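Local structure of periplasmic sugar-binding protein (Chloroflexus aurantiacus, 4RXU) at residues 115-120 with 301-306; 187-192 with 245-250; 62-67 with 83-88; 218-223 with 253-258. The protein binds beta-D-glucopyranose in the cleft between its two lobes and probably serves as the sugar receptor of an ABC-type transporter. All coordinates share one frame; numbering follows the deposited sequence.

Contact 1: 115-120 with 301-306; sequences ISYDRL and RTLVQD. With BGC (beta-D-glucopyranose), chain C.
Leu303 of helix 300-315 pushes its CD2 methyl against the hydroxyl end of Tyr117, the last residue of strand 113-117. The two side chains approach from opposite directions, and the methyl lies oblique to the ring, with Leu303 CD2 3.4 Å from Tyr117 CZ. Val304 brings CG2 to 3.4 Å from Tyr117 OH, so both side chains crowd a phenol oxygen that finds its polar partner in Asp48. Asp118 meets Leu303 at about a right angle: its OD1, salt-bridged to Arg44, lies 3.7 Å from Leu303 CD2, while Asp118 OD2 takes a hydrogen bond of 2.7 Å from glucose O2. Beside it the chain of Arg119, extended from CG to NE, turns the guanidinium edge to the sugar. Arg119 NE donates to glucose O1 and Arg119 NH2 to glucose O5, each at 3.0 Å and nearly straight (169°). A leucine in place of Arg119 would probably leave O1 and O5 without these two donors and take away the salt bridge from Arg119 NH2 to Glu42. Residues from loops at the C-terminal ends of the parallel strands line the interlobe cleft here, as in type I periplasmic binding proteins.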
loop_
_atom_site.group_PDB
_atom_site.type_symbol
_atom_site.label_atom_id
_atom_site.label_comp_id
_atom_site.label_asym_id
_atom_site.label_seq_id
_atom_site.Cartn_x
_atom_site.Cartn_y
_atom_site.Cartn_z
ATOM N N ILE A 115 16.314 -3.049 -8.337
ATOM C CA ILE A 115 15.201 -3.792 -7.771
ATOM C C ILE A 115 14.226 -2.742 -7.227
ATOM O O ILE A 115 14.459 -2.102 -6.200
ATOM C CB ILE A 115 15.647 -4.704 -6.627
ATOM C CG1 ILE A 115 16.727 -5.688 -7.105
ATOM C CG2 ILE A 115 14.441 -5.428 -6.033
ATOM C CD1 ILE A 115 17.255 -6.619 -6.028
ATOM N N SER A 116 13.120 -2.560 -7.936
ATOM C CA SER A 116 12.067 -1.695 -7.448
ATOM C C SER A 116 11.391 -2.464 -6.286
ATOM O O SER A 116 11.171 -3.662 -6.388
ATOM C CB SER A 116 11.100 -1.400 -8.590
ATOM O OG SER A 116 10.282 -0.266 -8.367
ATOM N N TYR A 117 11.124 -1.760 -5.190
ATOM C CA TYR A 117 10.750 -2.371 -3.934
ATOM C C TYR A 117 9.421 -1.800 -3.467
ATOM O O TYR A 117 9.294 -0.601 -3.254
ATOM C CB TYR A 117 11.818 -2.089 -2.891
ATOM C CG TYR A 117 11.521 -2.713 -1.539
ATOM C CD1 TYR A 117 11.719 -4.054 -1.302
ATOM C CD2 TYR A 117 11.020 -1.942 -0.513
ATOM C CE1 TYR A 117 11.417 -4.615 -0.074
ATOM C CE2 TYR A 117 10.747 -2.485 0.726
ATOM C CZ TYR A 117 10.934 -3.828 0.929
ATOM O OH TYR A 117 10.629 -4.351 2.159
ATOM N N ASP A 118 8.448 -2.698 -3.340
ATOM C CA ASP A 118 7.071 -2.421 -2.924
ATOM C C ASP A 118 6.289 -1.648 -3.974
ATOM O O ASP A 118 5.210 -2.071 -4.361
ATOM C CB ASP A 118 6.953 -1.718 -1.578
ATOM C CG ASP A 118 5.543 -1.741 -1.087
ATOM O OD1 ASP A 118 5.164 -2.777 -0.491
ATOM O OD2 ASP A 118 4.786 -0.767 -1.358
ATOM N N ARG A 119 6.808 -0.486 -4.368
ATOM C CA ARG A 119 6.211 0.372 -5.387
ATOM C C ARG A 119 7.045 0.285 -6.634
ATOM O O ARG A 119 8.268 0.089 -6.566
ATOM C CB ARG A 119 6.204 1.832 -4.940
ATOM C CG ARG A 119 5.388 2.101 -3.713
ATOM C CD ARG A 119 5.577 3.537 -3.279
ATOM N NE ARG A 119 4.718 3.879 -2.172
ATOM C CZ ARG A 119 4.771 5.020 -1.512
ATOM N NH1 ARG A 119 5.690 5.926 -1.819
ATOM N NH2 ARG A 119 3.915 5.243 -0.533
ATOM N N LEU A 120 6.371 0.437 -7.768
ATOM C CA LEU A 120 6.993 0.283 -9.063
ATOM C C LEU A 120 7.480 1.613 -9.651
ATOM O O LEU A 120 6.737 2.580 -9.747
ATOM C CB LEU A 120 5.965 -0.358 -10.005
ATOM C CG LEU A 120 6.439 -0.791 -11.391
ATOM C CD1 LEU A 120 7.621 -1.749 -11.317
ATOM C CD2 LEU A 120 5.260 -1.376 -12.162
ATOM N N ARG A 301 8.328 -9.043 6.551
ATOM C CA ARG A 301 9.486 -9.942 6.672
ATOM C C ARG A 301 9.780 -10.681 5.362
ATOM O O ARG A 301 10.936 -10.854 4.970
ATOM C CB ARG A 301 9.276 -10.982 7.789
ATOM C CG ARG A 301 8.966 -10.367 9.136
ATOM C CD ARG A 301 8.606 -11.422 10.154
ATOM N NE ARG A 301 7.389 -12.120 9.778
ATOM C CZ ARG A 301 6.827 -13.087 10.485
ATOM N NH1 ARG A 301 7.390 -13.501 11.621
ATOM N NH2 ARG A 301 5.716 -13.656 10.031
ATOM N N THR A 302 8.714 -11.095 4.678
ATOM C CA THR A 302 8.880 -11.796 3.408
ATOM C C THR A 302 9.384 -10.845 2.319
ATOM O O THR A 302 10.245 -11.207 1.530
ATOM C CB THR A 302 7.568 -12.440 2.946
ATOM O OG1 THR A 302 7.079 -13.282 4.005
ATOM C CG2 THR A 302 7.753 -13.273 1.671
ATOM N N LEU A 303 8.841 -9.635 2.283
ATOM C CA LEU A 303 9.215 -8.671 1.260
ATOM C C LEU A 303 10.705 -8.346 1.406
ATOM O O LEU A 303 11.465 -8.349 0.425
ATOM C CB LEU A 303 8.363 -7.409 1.389
ATOM C CG LEU A 303 8.285 -6.576 0.098
ATOM C CD1 LEU A 303 7.356 -7.216 -0.918
ATOM C CD2 LEU A 303 7.848 -5.148 0.379
ATOM N N VAL A 304 11.124 -8.082 2.643
ATOM C CA VAL A 304 12.504 -7.769 2.930
ATOM C C VAL A 304 13.415 -8.919 2.513
ATOM O O VAL A 304 14.442 -8.712 1.855
ATOM C CB VAL A 304 12.667 -7.424 4.424
ATOM C CG1 VAL A 304 14.097 -7.636 4.907
ATOM C CG2 VAL A 304 12.189 -5.996 4.680
ATOM N N GLN A 305 13.067 -10.137 2.921
ATOM C CA GLN A 305 13.930 -11.282 2.595
ATOM C C GLN A 305 13.991 -11.512 1.091
ATOM O O GLN A 305 15.040 -11.835 0.564
ATOM C CB GLN A 305 13.507 -12.557 3.326
ATOM C CG GLN A 305 14.677 -13.508 3.595
ATOM C CD GLN A 305 15.696 -12.928 4.572
ATOM O OE1 GLN A 305 15.342 -12.315 5.589
ATOM N NE2 GLN A 305 16.963 -13.110 4.261
ATOM N N ASP A 306 12.855 -11.341 0.403
ATOM C CA ASP A 306 12.817 -11.481 -1.059
ATOM C C ASP A 306 13.784 -10.514 -1.718
ATOM O O ASP A 306 14.518 -10.871 -2.627
ATOM C CB ASP A 306 11.405 -11.298 -1.602
ATOM C CG ASP A 306 10.559 -12.534 -1.453
ATOM O OD1 ASP A 306 11.080 -13.616 -1.082
ATOM O OD2 ASP A 306 9.353 -12.407 -1.741
HETATM C C2 BGC C . 2.340 0.643 0.408
HETATM C C3 BGC C . 1.358 0.567 1.561
HETATM C C4 BGC C . 1.421 1.861 2.359
HETATM C C5 BGC C . 1.255 3.080 1.451
HETATM C C6 BGC C . 1.473 4.397 2.163
HETATM C C1 BGC C . 1.879 1.844 -0.401
HETATM O O1 BGC C . 2.521 1.940 -1.638
HETATM O O2 BGC C . 2.279 -0.571 -0.348
HETATM O O3 BGC C . 1.710 -0.553 2.367
HETATM O O4 BGC C . 0.311 1.883 3.278
HETATM O O5 BGC C . 2.159 3.016 0.366
HETATM O O6 BGC C . 2.692 4.404 2.910
#

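Contact 2: 187-192 with 245-250; sequences GTFVIK and KVYILA
Phe189 and Tyr247 carry this contact between them, as an offset edge-to-face pair of rings. One corner of the phenylalanine, CE1, pokes at the face of the tyrosine near the root of its ring, with Phe189 CE1 3.5 Å from Tyr247 CG. The same atom is 3.7 Å from Tyr247 CB, so the touch falls well short of the phenol end. Ring centroids are 5.4 Å apart and the planes are inclined at 65°. In Phe189 the CG lies beside the backbone N (chi1 -69°), which swings the ring across toward the other strand although the CB bond itself does not aim there. The hydroxyl of Tyr247 is occupied elsewhere, hydrogen-bonded to the carbonyl of His149, and its ring also meets that of Phe273, nearly parallel to it. Strands 189-191 and 246-249 are not direct neighbours: strand 155-159 runs between them in the four-stranded parallel sheet, and the two rings reach past it, both touching Asn155 of that strand and Ala150 in the loop before it.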
loop_
_atom_site.group_PDB
_atom_site.type_symbol
_atom_site.label_atom_id
_atom_site.label_comp_id
_atom_site.label_asym_id
_atom_site.label_seq_id
_atom_site.Cartn_x
_atom_site.Cartn_y
_atom_site.Cartn_z
ATOM N N GLY A 187 -27.134 -1.954 -7.543
ATOM C CA GLY A 187 -27.879 -1.177 -6.546
ATOM C C GLY A 187 -27.558 -1.501 -5.090
ATOM O O GLY A 187 -28.111 -0.870 -4.191
ATOM N N THR A 188 -26.634 -2.433 -4.856
ATOM C CA THR A 188 -26.282 -2.774 -3.484
ATOM C C THR A 188 -25.663 -1.598 -2.747
ATOM O O THR A 188 -26.046 -1.289 -1.615
ATOM C CB THR A 188 -25.332 -3.975 -3.443
ATOM O OG1 THR A 188 -25.969 -5.097 -4.067
ATOM C CG2 THR A 188 -24.967 -4.334 -2.001
ATOM N N PHE A 189 -24.697 -0.957 -3.403
ATOM C CA PHE A 189 -24.038 0.226 -2.881
ATOM C C PHE A 189 -24.383 1.480 -3.683
ATOM O O PHE A 189 -24.588 1.423 -4.899
ATOM C CB PHE A 189 -22.526 0.070 -2.928
ATOM C CG PHE A 189 -21.978 -0.940 -1.980
ATOM C CD1 PHE A 189 -22.093 -0.753 -0.611
ATOM C CD2 PHE A 189 -21.302 -2.066 -2.467
ATOM C CE1 PHE A 189 -21.541 -1.677 0.259
ATOM C CE2 PHE A 189 -20.755 -2.991 -1.597
ATOM C CZ PHE A 189 -20.882 -2.802 -0.233
ATOM N N VAL A 190 -24.381 2.605 -2.983
ATOM C CA VAL A 190 -24.550 3.905 -3.588
ATOM C C VAL A 190 -23.395 4.770 -3.139
ATOM O O VAL A 190 -23.193 4.970 -1.946
ATOM C CB VAL A 190 -25.878 4.564 -3.180
ATOM C CG1 VAL A 190 -25.983 5.994 -3.673
ATOM C CG2 VAL A 190 -27.049 3.756 -3.701
ATOM N N ILE A 191 -22.615 5.238 -4.112
ATOM C CA ILE A 191 -21.424 6.031 -3.835
ATOM C C ILE A 191 -21.802 7.409 -3.310
ATOM O O ILE A 191 -22.547 8.132 -3.968
ATOM C CB ILE A 191 -20.579 6.225 -5.094
ATOM C CG1 ILE A 191 -20.101 4.883 -5.674
ATOM C CG2 ILE A 191 -19.359 7.112 -4.803
ATOM C CD1 ILE A 191 -19.601 5.010 -7.100
ATOM N N LYS A 192 -21.246 7.803 -2.167
ATOM C CA LYS A 192 -21.628 9.074 -1.546
ATOM C C LYS A 192 -20.601 10.190 -1.602
ATOM O O LYS A 192 -20.939 11.319 -1.239
ATOM C CB LYS A 192 -21.982 8.874 -0.074
ATOM C CG LYS A 192 -23.057 7.829 0.123
ATOM C CD LYS A 192 -24.362 8.291 -0.486
ATOM C CE LYS A 192 -25.437 7.237 -0.294
ATOM N NZ LYS A 192 -26.742 7.831 -0.662
ATOM N N LYS A 245 -25.995 2.912 8.292
ATOM C CA LYS A 245 -25.026 1.827 8.228
ATOM C C LYS A 245 -24.223 1.934 6.952
ATOM O O LYS A 245 -24.759 1.720 5.859
ATOM C CB LYS A 245 -25.756 0.508 8.243
ATOM C CG LYS A 245 -24.846 -0.690 8.305
ATOM C CD LYS A 245 -25.603 -1.805 8.964
ATOM C CE LYS A 245 -25.572 -3.005 8.078
ATOM N NZ LYS A 245 -26.562 -3.974 8.605
ATOM N N VAL A 246 -22.925 2.201 7.081
ATOM C CA VAL A 246 -22.142 2.658 5.951
ATOM C C VAL A 246 -20.908 1.810 5.761
ATOM O O VAL A 246 -20.460 1.122 6.662
ATOM C CB VAL A 246 -21.759 4.150 6.070
ATOM C CG1 VAL A 246 -22.986 5.006 6.364
ATOM C CG2 VAL A 246 -20.680 4.378 7.120
ATOM N N TYR A 247 -20.377 1.893 4.549
ATOM C CA TYR A 247 -19.289 1.050 4.061
ATOM C C TYR A 247 -18.182 1.971 3.554
ATOM O O TYR A 247 -18.442 2.862 2.744
ATOM C CB TYR A 247 -19.849 0.121 2.972
ATOM C CG TYR A 247 -20.822 -0.807 3.599
ATOM C CD1 TYR A 247 -22.156 -0.426 3.801
ATOM C CD2 TYR A 247 -20.415 -2.040 4.068
ATOM C CE1 TYR A 247 -23.043 -1.265 4.453
ATOM C CE2 TYR A 247 -21.309 -2.895 4.713
ATOM C CZ TYR A 247 -22.615 -2.495 4.895
ATOM O OH TYR A 247 -23.495 -3.328 5.537
ATOM N N ILE A 248 -16.965 1.771 4.057
ATOM C CA ILE A 248 -15.863 2.686 3.822
ATOM C C ILE A 248 -14.650 1.920 3.288
ATOM O O ILE A 248 -14.106 1.037 3.952
ATOM C CB ILE A 248 -15.431 3.402 5.103
ATOM C CG1 ILE A 248 -16.616 4.133 5.758
ATOM C CG2 ILE A 248 -14.256 4.353 4.820
ATOM C CD1 ILE A 248 -16.385 4.535 7.196
ATOM N N LEU A 249 -14.266 2.257 2.058
ATOM C CA LEU A 249 -13.048 1.714 1.428
ATOM C C LEU A 249 -11.902 2.630 1.826
ATOM O O LEU A 249 -11.641 3.615 1.145
ATOM C CB LEU A 249 -13.179 1.663 -0.095
ATOM C CG LEU A 249 -11.932 1.055 -0.767
ATOM C CD1 LEU A 249 -11.859 -0.455 -0.569
ATOM C CD2 LEU A 249 -11.938 1.411 -2.236
ATOM N N ALA A 250 -11.265 2.350 2.957
ATOM C CA ALA A 250 -10.090 3.143 3.383
ATOM C C ALA A 250 -8.862 2.390 2.885
ATOM O O ALA A 250 -8.780 1.162 3.025
ATOM C CB ALA A 250 -10.054 3.304 4.901
#

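Contact 3: 62-67 with 83-88; sequences QVEILF and IAKGIK
Glu64 and Lys85 form a salt bridge across a beta-alpha-beta crossover, in which strand 61-67 leads through helix 72-84 to strand 89-92. The carboxylate oxygen Glu64 OE1 lies 3.5 Å from Lys85 NZ, a long pairing whose hydrogen bond is weak. The ammonium does not arrive head-on: the two side chains cross at about a right angle, and Lys85 CD is 3.6 Å from the same Glu64 OE1, nearly as near as the nitrogen. The lysine chain bends at its last torsion (chi4 86°), which keeps its end folded round the oxygen, whereas Glu64 stands extended from its strand. Gly86, next in the chain, has positive phi in a Schellman motif, with Gly86 N bonded to Ile83 O at 3.0 Å. Lys85 lies exposed, so the weak pair sits at the protein's surface. Strand 61-67 pairs in parallel with strand 29-37, which in turn pairs with 89-92, so the crossover skips one strand; beside the salt bridge, Leu82 of helix 72-84 packs on Glu64, Leu66 and Ile87.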
loop_
_atom_site.group_PDB
_atom_site.type_symbol
_atom_site.label_atom_id
_atom_site.label_comp_id
_atom_site.label_asym_id
_atom_site.label_seq_id
_atom_site.Cartn_x
_atom_site.Cartn_y
_atom_site.Cartn_z
ATOM N N GLN A 62 25.972 -5.635 6.263
ATOM C CA GLN A 62 25.856 -4.198 6.406
ATOM C C GLN A 62 25.502 -3.566 5.069
ATOM O O GLN A 62 26.220 -3.722 4.074
ATOM C CB GLN A 62 27.119 -3.551 6.950
ATOM C CG GLN A 62 26.803 -2.175 7.534
ATOM C CD GLN A 62 27.403 -1.012 6.757
ATOM O OE1 GLN A 62 26.827 -0.513 5.783
ATOM N NE2 GLN A 62 28.562 -0.548 7.221
ATOM N N VAL A 63 24.362 -2.893 5.069
ATOM C CA VAL A 63 23.802 -2.244 3.882
ATOM C C VAL A 63 23.203 -0.903 4.315
ATOM O O VAL A 63 22.408 -0.835 5.265
ATOM C CB VAL A 63 22.697 -3.119 3.261
ATOM C CG1 VAL A 63 21.940 -2.386 2.162
ATOM C CG2 VAL A 63 23.252 -4.436 2.754
ATOM N N GLU A 64 23.579 0.162 3.616
ATOM C CA GLU A 64 23.087 1.486 3.965
ATOM C C GLU A 64 21.632 1.661 3.514
ATOM O O GLU A 64 21.264 1.262 2.407
ATOM C CB GLU A 64 23.967 2.592 3.369
ATOM C CG GLU A 64 23.585 3.988 3.844
ATOM C CD GLU A 64 24.607 5.051 3.470
ATOM O OE1 GLU A 64 25.383 4.827 2.512
ATOM O OE2 GLU A 64 24.636 6.114 4.133
ATOM N N ILE A 65 20.827 2.250 4.398
ATOM C CA ILE A 65 19.438 2.636 4.120
ATOM C C ILE A 65 19.355 4.155 4.151
ATOM O O ILE A 65 19.739 4.780 5.119
ATOM C CB ILE A 65 18.470 2.064 5.180
ATOM C CG1 ILE A 65 18.591 0.526 5.227
ATOM C CG2 ILE A 65 17.027 2.478 4.905
ATOM C CD1 ILE A 65 17.830 -0.146 6.356
ATOM N N LEU A 66 18.892 4.730 3.056
ATOM C CA LEU A 66 18.655 6.168 2.928
ATOM C C LEU A 66 17.174 6.428 2.693
ATOM O O LEU A 66 16.498 5.672 1.978
ATOM C CB LEU A 66 19.408 6.752 1.736
ATOM C CG LEU A 66 20.924 6.643 1.852
ATOM C CD1 LEU A 66 21.616 7.071 0.569
ATOM C CD2 LEU A 66 21.442 7.457 3.020
ATOM N N PHE A 67 16.686 7.504 3.290
ATOM C CA PHE A 67 15.314 7.947 3.055
ATOM C C PHE A 67 15.348 9.179 2.154
ATOM O O PHE A 67 16.247 10.003 2.230
ATOM C CB PHE A 67 14.554 8.273 4.359
ATOM C CG PHE A 67 14.068 7.056 5.099
ATOM C CD1 PHE A 67 14.897 6.381 5.982
ATOM C CD2 PHE A 67 12.769 6.559 4.889
ATOM C CE1 PHE A 67 14.456 5.254 6.654
ATOM C CE2 PHE A 67 12.334 5.431 5.551
ATOM C CZ PHE A 67 13.175 4.781 6.430
ATOM N N ILE A 83 25.691 5.061 -5.767
ATOM C CA ILE A 83 26.512 4.726 -6.946
ATOM C C ILE A 83 27.961 5.070 -6.662
ATOM O O ILE A 83 28.859 4.274 -6.954
ATOM C CB ILE A 83 26.041 5.465 -8.202
ATOM C CG1 ILE A 83 24.704 4.886 -8.666
ATOM C CG2 ILE A 83 27.089 5.370 -9.311
ATOM C CD1 ILE A 83 23.994 5.765 -9.676
ATOM N N ALA A 84 28.178 6.241 -6.073
ATOM C CA ALA A 84 29.526 6.731 -5.828
ATOM C C ALA A 84 30.244 5.922 -4.758
ATOM O O ALA A 84 31.473 5.820 -4.751
ATOM C CB ALA A 84 29.506 8.203 -5.474
ATOM N N LYS A 85 29.471 5.351 -3.852
ATOM C CA LYS A 85 30.008 4.414 -2.873
ATOM C C LYS A 85 30.268 3.006 -3.393
ATOM O O LYS A 85 30.801 2.169 -2.669
ATOM C CB LYS A 85 29.055 4.311 -1.716
ATOM C CG LYS A 85 29.023 5.570 -0.897
ATOM C CD LYS A 85 28.323 5.281 0.405
ATOM C CE LYS A 85 28.305 6.511 1.285
ATOM N NZ LYS A 85 27.131 7.343 0.916
ATOM N N GLY A 86 29.834 2.719 -4.611
ATOM C CA GLY A 86 30.211 1.478 -5.281
ATOM C C GLY A 86 29.189 0.371 -5.213
ATOM O O GLY A 86 29.501 -0.797 -5.414
ATOM N N ILE A 87 27.950 0.733 -4.945
ATOM C CA ILE A 87 26.910 -0.287 -4.976
ATOM C C ILE A 87 26.785 -0.953 -6.342
ATOM O O ILE A 87 26.977 -0.335 -7.385
ATOM C CB ILE A 87 25.527 0.172 -4.469
ATOM C CG1 ILE A 87 24.823 1.148 -5.428
ATOM C CG2 ILE A 87 25.622 0.670 -3.027
ATOM C CD1 ILE A 87 23.331 1.227 -5.144
ATOM N N LYS A 88 26.454 -2.237 -6.306
ATOM C CA LYS A 88 26.152 -3.021 -7.492
ATOM C C LYS A 88 24.678 -3.339 -7.632
ATOM O O LYS A 88 24.229 -3.703 -8.721
ATOM C CB LYS A 88 26.937 -4.335 -7.464
ATOM C CG LYS A 88 28.456 -4.168 -7.491
ATOM C CD LYS A 88 28.901 -3.327 -8.671
ATOM C CE LYS A 88 30.386 -3.012 -8.615
ATOM N NZ LYS A 88 30.618 -1.581 -8.969
#

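Contact 4: 218-223 with 253-258; sequences VTTNWD and DGTARA. With BGC (beta-D-glucopyranose), chain C.
Thr255, in the first turn of helix 253-264, presses its CG2 methyl onto Thr220, which sits in a loop built from two successive ST turns. Thr255 CG2 lies 3.5 Å from Thr220 OG1, with the two side chains crossing at about a right angle; the methyl also comes within 4.0 Å of the carbonyl oxygen Asp223 O. From this loop Trp222, its CG beside the backbone N (chi1 -65°), carries its indole to the sugar. Glucose C6 sits over one face of the ring, displaced toward its rim, with Trp222 CG 3.4 Å from that carbon, consistent with the CH-pi packing often seen between aromatic residues and sugars. The indole NE1 is hydrogen-bonded to Asp166, which is also hydrogen-bonded to the glucose, and this helps fix the rotation of the ring. With an alanine in place of Trp222, the C5-C6 side of glucose would probably lose its aromatic wall and Asp166 the indole N-H. Further out, the ST turns hold the backbone that leads to the indole: Asn221 N bonds to Thr219 OG1 at 3.0 Å, and Trp222 N to Thr220 OG1 at 3.1 Å with an angle of 146°. Both threonine hydroxyls are also tied to backbone carbonyls, Gly162 for Thr219 and Ala161 for Thr220. Asp223 takes the N-cap position of helix 224-237. On the facing helix, Thr255 OG1 is held by the side-chain oxygen OD1 of Asn252, whose ND2 bonds to the glucose.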
loop_
_atom_site.group_PDB
_atom_site.type_symbol
_atom_site.label_atom_id
_atom_site.label_comp_id
_atom_site.label_asym_id
_atom_site.label_seq_id
_atom_site.Cartn_x
_atom_site.Cartn_y
_atom_site.Cartn_z
ATOM N N VAL A 218 -10.969 11.554 -4.111
ATOM C CA VAL A 218 -11.011 10.762 -2.864
ATOM C C VAL A 218 -9.631 10.480 -2.268
ATOM O O VAL A 218 -9.502 9.663 -1.379
ATOM C CB VAL A 218 -11.840 9.453 -3.003
ATOM C CG1 VAL A 218 -13.233 9.754 -3.549
ATOM C CG2 VAL A 218 -11.136 8.394 -3.852
ATOM N N THR A 219 -8.607 11.198 -2.711
ATOM C CA THR A 219 -7.252 10.884 -2.273
ATOM C C THR A 219 -7.002 11.326 -0.848
ATOM O O THR A 219 -7.369 12.429 -0.447
ATOM C CB THR A 219 -6.145 11.413 -3.221
ATOM O OG1 THR A 219 -4.883 10.916 -2.771
ATOM C CG2 THR A 219 -6.087 12.946 -3.275
ATOM N N THR A 220 -6.351 10.433 -0.117
ATOM C CA THR A 220 -5.830 10.711 1.206
ATOM C C THR A 220 -4.395 11.204 1.146
ATOM O O THR A 220 -3.859 11.653 2.156
ATOM C CB THR A 220 -5.810 9.450 2.049
ATOM O OG1 THR A 220 -4.896 8.506 1.457
ATOM C CG2 THR A 220 -7.168 8.847 2.152
ATOM N N ASN A 221 -3.748 11.064 -0.022
ATOM C CA ASN A 221 -2.311 11.353 -0.152
ATOM C C ASN A 221 -1.459 10.598 0.882
ATOM O O ASN A 221 -0.374 11.058 1.267
ATOM C CB ASN A 221 -2.053 12.854 -0.057
ATOM C CG ASN A 221 -2.480 13.592 -1.304
ATOM O OD1 ASN A 221 -2.403 13.065 -2.402
ATOM N ND2 ASN A 221 -2.917 14.820 -1.136
ATOM N N TRP A 222 -1.980 9.463 1.345
ATOM C CA TRP A 222 -1.324 8.615 2.360
ATOM C C TRP A 222 -0.974 9.404 3.620
ATOM O O TRP A 222 0.076 9.204 4.247
ATOM C CB TRP A 222 -0.073 7.953 1.795
ATOM C CG TRP A 222 -0.225 6.967 0.699
ATOM C CD1 TRP A 222 0.579 6.867 -0.415
ATOM C CD2 TRP A 222 -1.139 5.851 0.632
ATOM N NE1 TRP A 222 0.200 5.777 -1.180
ATOM C CE2 TRP A 222 -0.852 5.138 -0.566
ATOM C CE3 TRP A 222 -2.146 5.377 1.463
ATOM C CZ2 TRP A 222 -1.537 3.983 -0.928
ATOM C CZ3 TRP A 222 -2.860 4.239 1.077
ATOM C CH2 TRP A 222 -2.539 3.556 -0.103
ATOM N N ASP A 223 -1.886 10.292 3.981
ATOM C CA ASP A 223 -1.684 11.255 5.067
ATOM C C ASP A 223 -2.903 11.253 5.999
ATOM O O ASP A 223 -4.044 11.396 5.546
ATOM C CB ASP A 223 -1.453 12.666 4.526
ATOM C CG ASP A 223 -1.278 13.694 5.637
ATOM O OD1 ASP A 223 -0.316 13.601 6.419
ATOM O OD2 ASP A 223 -2.124 14.596 5.723
ATOM N N ASP A 253 -3.999 1.552 6.840
ATOM C CA ASP A 253 -4.349 1.615 8.269
ATOM C C ASP A 253 -4.456 3.014 8.853
ATOM O O ASP A 253 -5.462 3.347 9.493
ATOM C CB ASP A 253 -3.385 0.766 9.084
ATOM C CG ASP A 253 -3.723 -0.713 9.008
ATOM O OD1 ASP A 253 -4.791 -1.069 8.470
ATOM O OD2 ASP A 253 -2.936 -1.518 9.538
ATOM N N GLY A 254 -3.432 3.842 8.655
ATOM C CA GLY A 254 -3.492 5.152 9.271
ATOM C C GLY A 254 -4.655 5.957 8.724
ATOM O O GLY A 254 -5.368 6.629 9.464
ATOM N N THR A 255 -4.844 5.924 7.407
ATOM C CA THR A 255 -5.968 6.664 6.842
ATOM C C THR A 255 -7.317 6.076 7.306
ATOM O O THR A 255 -8.272 6.822 7.524
ATOM C CB THR A 255 -5.896 6.753 5.296
ATOM O OG1 THR A 255 -5.978 5.447 4.699
ATOM C CG2 THR A 255 -4.643 7.489 4.819
ATOM N N ALA A 256 -7.377 4.748 7.474
ATOM C CA ALA A 256 -8.562 4.095 8.040
ATOM C C ALA A 256 -8.915 4.621 9.430
ATOM O O ALA A 256 -10.095 4.862 9.721
ATOM C CB ALA A 256 -8.370 2.591 8.084
ATOM N N ARG A 257 -7.919 4.788 10.287
ATOM C CA ARG A 257 -8.197 5.257 11.639
ATOM C C ARG A 257 -8.684 6.692 11.590
ATOM O O ARG A 257 -9.603 7.051 12.317
ATOM C CB ARG A 257 -6.972 5.100 12.530
ATOM C CG ARG A 257 -6.556 3.642 12.737
ATOM C CD ARG A 257 -5.596 3.479 13.913
ATOM N NE ARG A 257 -4.462 4.417 13.847
ATOM C CZ ARG A 257 -3.396 4.268 13.062
ATOM N NH1 ARG A 257 -3.286 3.182 12.301
ATOM N NH2 ARG A 257 -2.436 5.220 13.028
ATOM N N ALA A 258 -8.064 7.512 10.734
ATOM C CA ALA A 258 -8.456 8.924 10.602
ATOM C C ALA A 258 -9.906 9.030 10.141
ATOM O O ALA A 258 -10.696 9.801 10.683
ATOM C CB ALA A 258 -7.551 9.627 9.603
HETATM C C2 BGC C . 2.340 0.643 0.408
HETATM C C3 BGC C . 1.358 0.567 1.561
HETATM C C4 BGC C . 1.421 1.861 2.359
HETATM C C5 BGC C . 1.255 3.080 1.451
HETATM C C6 BGC C . 1.473 4.397 2.163
HETATM C C1 BGC C . 1.879 1.844 -0.401
HETATM O O1 BGC C . 2.521 1.940 -1.638
HETATM O O2 BGC C . 2.279 -0.571 -0.348
HETATM O O3 BGC C . 1.710 -0.553 2.367
HETATM O O4 BGC C . 0.311 1.883 3.278
HETATM O O5 BGC C . 2.159 3.016 0.366
HETATM O O6 BGC C . 2.692 4.404 2.910
#

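From the N terminus, contact 3 closes first, a short loop through helix 72-84 at the outer side of the first lobe. Contact 1 then opens at 115-120 on the same sheet and closes only at 301-306, when the chain has returned from the second lobe. Contacts 2 and 4 both nest inside that long loop and cross each other: contact 2 opens at 187-192 and closes at 245-250, while contact 4 opens at 218-223 and closes at 253-258. Strand 246-249 leads into helix 253-264, where Ala250 packs on Ala256. Contacts 1 and 4 face each other over the cleft, both touching the glucose, and meet where Arg119 packs on Trp222. Contacts 2 and 3 lie about 46 Å apart, centre to centre.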